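Local coordinates for LPXTG cell wall surface protein (Streptococcus gordonii, PDB 4IGB) that probably acts as a wall-anchored adhesin of the streptococcal surface, represented here by its N-terminal and N2 domains, at residues E234-S237 with D238-S241; R223-N226 with N227-L231; T395-N398 with K399-E403. One frame throughout, in Å; residues are numbered along the deposited sequence.

Contact 1 of 3, residues E234-S237 with D238-S241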
loop_
_atom_site.group_PDB
_atom_site.type_symbol
_atom_site.label_atom_id
_atom_site.label_comp_id
_atom_site.label_asym_id
_atom_site.label_seq_id
_atom_site.Cartn_x
_atom_site.Cartn_y
_atom_site.Cartn_z
ATOM N N GLU B 234 -3.446 20.595 -0.970
ATOM C CA GLU B 234 -3.427 21.488 -2.093
ATOM C C GLU B 234 -3.531 20.681 -3.368
ATOM O O GLU B 234 -2.624 19.928 -3.703
ATOM C CB GLU B 234 -2.132 22.276 -2.061
ATOM C CG GLU B 234 -1.803 22.994 -3.331
ATOM C CD GLU B 234 -0.535 23.792 -3.181
ATOM O OE1 GLU B 234 -0.554 24.772 -2.401
ATOM O OE2 GLU B 234 0.481 23.414 -3.814
ATOM N N GLU B 235 -4.638 20.849 -4.079
ATOM C CA GLU B 235 -4.882 20.089 -5.297
ATOM C C GLU B 235 -4.577 20.893 -6.555
ATOM O O GLU B 235 -5.274 21.866 -6.879
ATOM C CB GLU B 235 -6.324 19.586 -5.319
ATOM C CG GLU B 235 -6.565 18.446 -4.346
ATOM C CD GLU B 235 -8.026 18.169 -4.102
ATOM O OE1 GLU B 235 -8.876 18.709 -4.843
ATOM O OE2 GLU B 235 -8.325 17.407 -3.166
ATOM N N ALA B 236 -3.521 20.487 -7.257
ATOM C CA ALA B 236 -3.204 21.052 -8.555
ATOM C C ALA B 236 -3.674 20.058 -9.608
ATOM O O ALA B 236 -4.148 18.965 -9.276
ATOM C CB ALA B 236 -1.710 21.330 -8.678
ATOM N N SER B 237 -3.568 20.419 -10.879
ATOM C CA SER B 237 -4.107 19.544 -11.920
ATOM C C SER B 237 -3.344 18.219 -12.033
ATOM O O SER B 237 -3.925 17.188 -12.356
ATOM C CB SER B 237 -4.105 20.258 -13.264
ATOM O OG SER B 237 -2.794 20.677 -13.558
ATOM N N ASP B 238 -2.044 18.243 -11.760
ATOM C CA ASP B 238 -1.207 17.054 -11.955
ATOM C C ASP B 238 -0.921 16.266 -10.676
ATOM O O ASP B 238 -0.335 15.186 -10.736
ATOM C CB ASP B 238 0.133 17.462 -12.544
ATOM C CG ASP B 238 0.938 18.313 -11.588
ATOM O OD1 ASP B 238 0.488 19.440 -11.291
ATOM O OD2 ASP B 238 2.012 17.861 -11.128
ATOM N N ARG B 239 -1.303 16.806 -9.522
ATOM C CA ARG B 239 -0.848 16.249 -8.250
ATOM C C ARG B 239 -1.585 16.915 -7.101
ATOM O O ARG B 239 -2.009 18.070 -7.210
ATOM C CB ARG B 239 0.629 16.572 -8.056
ATOM C CG ARG B 239 0.832 18.026 -7.626
ATOM C CD ARG B 239 2.272 18.353 -7.313
ATOM N NE ARG B 239 3.148 17.923 -8.388
ATOM C CZ ARG B 239 4.461 18.107 -8.404
ATOM N NH1 ARG B 239 5.059 18.732 -7.389
ATOM N NH2 ARG B 239 5.175 17.663 -9.440
ATOM N N THR B 240 -1.696 16.203 -5.987
ATOM C CA THR B 240 -2.216 16.787 -4.769
ATOM C C THR B 240 -1.123 16.691 -3.709
ATOM O O THR B 240 -0.474 15.658 -3.577
ATOM C CB THR B 240 -3.511 16.065 -4.331
ATOM O OG1 THR B 240 -4.527 16.319 -5.307
ATOM C CG2 THR B 240 -3.999 16.548 -2.968
ATOM N N SER B 241 -0.904 17.780 -2.979
ATOM C CA SER B 241 0.183 17.846 -2.007
ATOM C C SER B 241 -0.356 18.032 -0.608
ATOM O O SER B 241 -1.386 18.677 -0.413
ATOM C CB SER B 241 1.109 19.018 -2.322
ATOM O OG SER B 241 1.790 18.828 -3.548
HETATM O O HOH W 1 0.003 20.262 -5.175
HETATM O O HOH W 2 -4.384 16.148 -8.118
#

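Contact 2 of 3, residues R223-N226 with N227-L231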
loop_
_atom_site.group_PDB
_atom_site.type_symbol
_atom_site.label_atom_id
_atom_site.label_comp_id
_atom_site.label_asym_id
_atom_site.label_seq_id
_atom_site.Cartn_x
_atom_site.Cartn_y
_atom_site.Cartn_z
ATOM N N ARG B 223 -8.588 8.170 0.937
ATOM C CA ARG B 223 -7.673 8.982 1.729
ATOM C C ARG B 223 -8.241 9.240 3.117
ATOM O O ARG B 223 -9.283 9.886 3.271
ATOM C CB ARG B 223 -7.369 10.314 1.051
ATOM C CG ARG B 223 -6.373 11.160 1.834
ATOM C CD ARG B 223 -6.890 12.566 2.075
ATOM N NE ARG B 223 -8.021 12.586 2.995
ATOM C CZ ARG B 223 -8.693 13.686 3.323
ATOM N NH1 ARG B 223 -8.355 14.854 2.797
ATOM N NH2 ARG B 223 -9.702 13.619 4.179
ATOM N N LEU B 224 -7.561 8.727 4.132
ATOM C CA LEU B 224 -8.045 8.887 5.490
ATOM C C LEU B 224 -7.240 9.935 6.243
ATOM O O LEU B 224 -6.020 9.922 6.203
ATOM C CB LEU B 224 -7.979 7.561 6.243
ATOM C CG LEU B 224 -8.260 7.715 7.746
ATOM C CD1 LEU B 224 -9.752 7.912 7.977
ATOM C CD2 LEU B 224 -7.752 6.516 8.528
ATOM N N MET B 225 -7.937 10.842 6.917
ATOM C CA MET B 225 -7.320 11.757 7.868
ATOM C C MET B 225 -8.013 11.635 9.206
ATOM O O MET B 225 -9.171 11.247 9.286
ATOM C CB MET B 225 -7.471 13.202 7.431
ATOM C CG MET B 225 -6.528 13.666 6.369
ATOM S SD MET B 225 -6.826 15.408 6.077
ATOM C CE MET B 225 -5.516 15.766 4.887
ATOM N N ASN B 226 -7.297 11.985 10.257
ATOM C CA ASN B 226 -7.896 12.125 11.572
ATOM C C ASN B 226 -8.365 13.573 11.724
ATOM O O ASN B 226 -7.788 14.502 11.118
ATOM C CB ASN B 226 -6.883 11.737 12.644
ATOM C CG ASN B 226 -7.394 11.979 14.059
ATOM O OD1 ASN B 226 -7.231 13.067 14.591
ATOM N ND2 ASN B 226 -7.988 10.954 14.675
ATOM N N ASN B 227 -9.433 13.758 12.500
ATOM C CA ASN B 227 -10.009 15.080 12.752
ATOM C C ASN B 227 -8.989 16.160 13.104
ATOM O O ASN B 227 -9.201 17.342 12.817
ATOM C CB ASN B 227 -11.069 15.001 13.856
ATOM C CG ASN B 227 -12.339 14.308 13.394
ATOM O OD1 ASN B 227 -12.804 14.520 12.266
ATOM N ND2 ASN B 227 -12.912 13.479 14.265
ATOM N N ALA B 228 -7.876 15.753 13.705
ATOM C CA ALA B 228 -6.899 16.726 14.197
ATOM C C ALA B 228 -5.870 17.130 13.146
ATOM O O ALA B 228 -4.969 17.916 13.417
ATOM C CB ALA B 228 -6.208 16.191 15.450
ATOM N N ASN B 229 -6.007 16.599 11.937
ATOM C CA ASN B 229 -5.068 16.941 10.868
ATOM C C ASN B 229 -4.979 18.446 10.588
ATOM O O ASN B 229 -6.008 19.116 10.476
ATOM C CB ASN B 229 -5.447 16.208 9.584
ATOM C CG ASN B 229 -4.364 16.300 8.538
ATOM O OD1 ASN B 229 -4.179 17.339 7.910
ATOM N ND2 ASN B 229 -3.616 15.216 8.370
ATOM N N VAL B 230 -3.755 18.960 10.454
ATOM C CA VAL B 230 -3.512 20.382 10.238
ATOM C C VAL B 230 -2.730 20.656 8.960
ATOM O O VAL B 230 -2.299 21.785 8.719
ATOM C CB VAL B 230 -2.692 21.005 11.389
ATOM C CG1 VAL B 230 -3.400 20.821 12.738
ATOM C CG2 VAL B 230 -1.290 20.409 11.423
ATOM N N LEU B 231 -2.531 19.625 8.145
ATOM C CA LEU B 231 -1.803 19.791 6.890
ATOM C C LEU B 231 -2.668 20.565 5.912
ATOM O O LEU B 231 -3.891 20.419 5.905
ATOM C CB LEU B 231 -1.446 18.427 6.296
ATOM C CG LEU B 231 -0.695 17.487 7.243
ATOM C CD1 LEU B 231 -0.457 16.151 6.574
ATOM C CD2 LEU B 231 0.609 18.118 7.710
HETATM O O HOH W 3 -4.503 12.866 10.007
#

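Contact 3 of 3, residues T395-N398 with K399-E403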
loop_
_atom_site.group_PDB
_atom_site.type_symbol
_atom_site.label_atom_id
_atom_site.label_comp_id
_atom_site.label_asym_id
_atom_site.label_seq_id
_atom_site.Cartn_x
_atom_site.Cartn_y
_atom_site.Cartn_z
ATOM N N THR B 395 -24.850 -26.812 -5.616
ATOM C CA THR B 395 -24.749 -27.063 -7.052
ATOM C C THR B 395 -24.922 -28.556 -7.317
ATOM O O THR B 395 -24.978 -29.365 -6.381
ATOM C CB THR B 395 -23.380 -26.635 -7.630
ATOM O OG1 THR B 395 -22.370 -27.546 -7.189
ATOM C CG2 THR B 395 -23.013 -25.233 -7.197
ATOM N N ALA B 396 -24.999 -28.925 -8.596
ATOM C CA ALA B 396 -24.984 -30.336 -8.977
ATOM C C ALA B 396 -24.356 -30.502 -10.357
ATOM O O ALA B 396 -24.583 -29.695 -11.242
ATOM C CB ALA B 396 -26.394 -30.925 -8.937
ATOM N N THR B 397 -23.556 -31.546 -10.527
ATOM C CA THR B 397 -22.942 -31.816 -11.816
ATOM C C THR B 397 -24.006 -31.913 -12.904
ATOM O O THR B 397 -25.152 -32.282 -12.632
ATOM C CB THR B 397 -22.124 -33.108 -11.779
ATOM O OG1 THR B 397 -22.982 -34.205 -11.425
ATOM C CG2 THR B 397 -21.019 -32.987 -10.746
ATOM N N ASN B 398 -23.630 -31.538 -14.126
ATOM C CA ASN B 398 -24.510 -31.666 -15.285
ATOM C C ASN B 398 -23.939 -32.702 -16.247
ATOM O O ASN B 398 -22.966 -33.382 -15.927
ATOM C CB ASN B 398 -24.702 -30.320 -15.983
ATOM C CG ASN B 398 -23.390 -29.710 -16.428
ATOM O OD1 ASN B 398 -22.539 -30.394 -16.991
ATOM N ND2 ASN B 398 -23.205 -28.425 -16.142
ATOM N N LYS B 399 -24.547 -32.830 -17.417
ATOM C CA LYS B 399 -24.111 -33.835 -18.383
ATOM C C LYS B 399 -22.633 -33.704 -18.751
ATOM O O LYS B 399 -21.962 -34.706 -19.010
ATOM C CB LYS B 399 -24.984 -33.781 -19.637
ATOM C CG LYS B 399 -26.305 -34.503 -19.483
ATOM C CD LYS B 399 -26.068 -35.993 -19.333
ATOM C CE LYS B 399 -27.299 -36.709 -18.788
ATOM N NZ LYS B 399 -28.545 -36.350 -19.522
ATOM N N LYS B 400 -22.121 -32.475 -18.754
ATOM C CA LYS B 400 -20.751 -32.232 -19.205
ATOM C C LYS B 400 -19.695 -32.861 -18.316
ATOM O O LYS B 400 -18.531 -32.958 -18.710
ATOM C CB LYS B 400 -20.466 -30.742 -19.332
ATOM C CG LYS B 400 -21.494 -29.974 -20.116
ATOM C CD LYS B 400 -20.954 -28.593 -20.460
ATOM C CE LYS B 400 -22.061 -27.560 -20.446
ATOM N NZ LYS B 400 -21.598 -26.266 -21.012
ATOM N N VAL B 401 -20.085 -33.288 -17.119
ATOM C CA VAL B 401 -19.116 -33.904 -16.217
ATOM C C VAL B 401 -18.633 -35.204 -16.836
ATOM O O VAL B 401 -17.486 -35.609 -16.649
ATOM C CB VAL B 401 -19.708 -34.191 -14.810
ATOM C CG1 VAL B 401 -20.776 -35.269 -14.882
ATOM C CG2 VAL B 401 -18.607 -34.610 -13.849
ATOM N N GLU B 402 -19.528 -35.848 -17.578
ATOM C CA GLU B 402 -19.249 -37.143 -18.191
ATOM C C GLU B 402 -18.347 -36.979 -19.400
ATOM O O GLU B 402 -17.818 -37.957 -19.931
ATOM C CB GLU B 402 -20.556 -37.858 -18.560
ATOM C CG GLU B 402 -21.309 -38.395 -17.335
ATOM C CD GLU B 402 -22.784 -38.661 -17.604
ATOM O OE1 GLU B 402 -23.193 -38.632 -18.790
ATOM O OE2 GLU B 402 -23.533 -38.892 -16.623
ATOM N N GLU B 403 -18.172 -35.730 -19.821
ATOM C CA GLU B 403 -17.221 -35.396 -20.876
ATOM C C GLU B 403 -15.876 -35.047 -20.258
ATOM O O GLU B 403 -15.738 -34.028 -19.576
ATOM C CB GLU B 403 -17.737 -34.231 -21.720
ATOM C CG GLU B 403 -19.041 -34.535 -22.428
ATOM C CD GLU B 403 -19.509 -33.385 -23.288
ATOM O OE1 GLU B 403 -19.311 -32.215 -22.883
ATOM O OE2 GLU B 403 -20.071 -33.650 -24.373
#

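Contact 1 of 3, residues E234-S237 with D238-S241
Glu234 and Ser241 pair across two antiparallel strands, and both backbone bonds of the pair are nearly straight. Glu234 N gives to Ser241 O at 2.9 Å, with the donor in the carbonyl plane, and Ser241 N returns to Glu234 O at 2.8 Å. The same Glu234 O receives a CA-H contact from Thr240. Nearer the turn, Ala236 N donates to Arg239 O, a more bent bond of 146° at the hydrogen.

Between these bonded levels lies the non-hydrogen-bonded pair Glu235 and Thr240. Their side chains run side by side, and CG of Glu235 comes within 3.1 Å of Thr240 OG1 and 3.5 Å of Thr240 CG2. A chi1 of -73° sets that CG opposite the carbonyl carbon, its chain extended along Thr240. Farther out, Glu235 OE2 is tied back to Gln233, while Tyr216 and Gln217 of helix 216-219 touch both side chains.

Of two waters, one donates to Glu234 O and also bonds Ser241 OG at 2.8 Å, with a weak further link to Glu234 OE2. The other donates to Ala236 O and accepts from Thr240 OG1 at 2.8 Å.

A salt bridge joins two consecutive residues on the returning side: Arg239 NE meets the syn side of Asp238 OD2 at 3.0 Å, 31° out of the carboxylate plane. Arg239 also makes a cation-pi contact with Tyr212. Backbone bonds from Asp238 to Asn215 and from Thr240 to Val213 fasten this side to strand 210-214 and the residue after it. The whole is a tight beta hairpin, strand 232-235 bordering an eight-stranded antiparallel sheet.

Contact 2 of 3, residues R223-N226 with N227-L231
One water oxygen is gripped by two donors across this bend, Asn226 N at 2.9 Å and Asn229 ND2 at 3.0 Å. The water thereby joins the first and last residues of a type I beta turn, Asn226 to Asn229, which brings the chain off the end of strand 220-226. The bond that defines the turn runs from Asn229 N to Asn226 O at 2.9 Å; it is nearly straight at the hydrogen, yet the donor stands 44° above the carbonyl plane.

Two side-chain amides reinforce the backbone. A chi1 of 175° turns the amide of Asn226 away from its own N and alongside the following peptide, where OD1 accepts from Ala228 N at 2.9 Å, the bond of an Asx turn. Its ND2 is held by Thr21 O, so both ends of this amide are engaged and its rotation is set. Asn229, the last residue of the beta turn, makes the same kind of bond: OD1 takes Leu231 N at 2.8 Å, a second Asx turn, while ND2 serves the water.

Next to the turn, Met225 crosses Asn229 at a slant, with SD 3.6 Å from Asn229 CG and CE near OD1. Trp242 of strand 239-243 touches both Met225 and Leu231. On the strand side, Met225 CG sits 3.7 Å above the guanidinium plane of Arg223, over its centre.

Contact 3 of 3, residues T395-N398 with K399-E403
Asn398 meets the chain that follows it through two acceptors. Its side-chain OD1 takes Lys400 N at 2.8 Å, a bond bent to 134° at the hydrogen, which makes an Asx turn. Its backbone O takes Val401 N at 3.1 Å, a straighter bond whose donor stands well above the carbonyl plane. Aliphatic atoms close in around both oxygens. Lys400 CB approaches OD1 to 3.1 Å as the two side chains cross, and Val401 CG1 lies 3.1 Å from Asn398 O. Beside them, Thr397 CB packs on Val401 CG1 at 4.0 Å.

The torsion that brings OD1 back to Lys400 N is chi1 of Asn398, 58°, which sets CG between backbone N and carbonyl carbon. A second shell fixes the residues in turn: Asn398 ND2 bonds Asp344 OD1 and Glu341 O, and Thr397 OG1 bonds Lys306 O and Gln309 N. Downstream, Glu402 N to Lys399 O and Glu403 N to Lys400 O continue the 3-10 segment 399-402.

Strand 389-397 of the N2 domain thus passes through the single residue Asn398 into that segment. With OD1 receiving a backbone N-H and ND2 donating twice, the amide of Asn398 has its rotation determined by partners at both ends.

Overall arrangement
From the N terminus, contact 2 comes first, bending the chain at the end of strand 220-226 in the loop before strand 232-235. Contact 1 follows after two intervening residues, closing the hairpin of strands 232-235 and 239-243; the centres of the two are about 17 Å apart. Together they lead the chain, within the N-terminal domain, from the five-stranded mixed sheet to the border of the eight-stranded antiparallel sheet. Contact 3 lies much later, in the N2 domain, where strand 389-397 gives way to the loop before strand 409-417; its nearest atoms are about 37 Å from contact 2 and 45 Å from contact 1. All three are in series, none nesting or crossing.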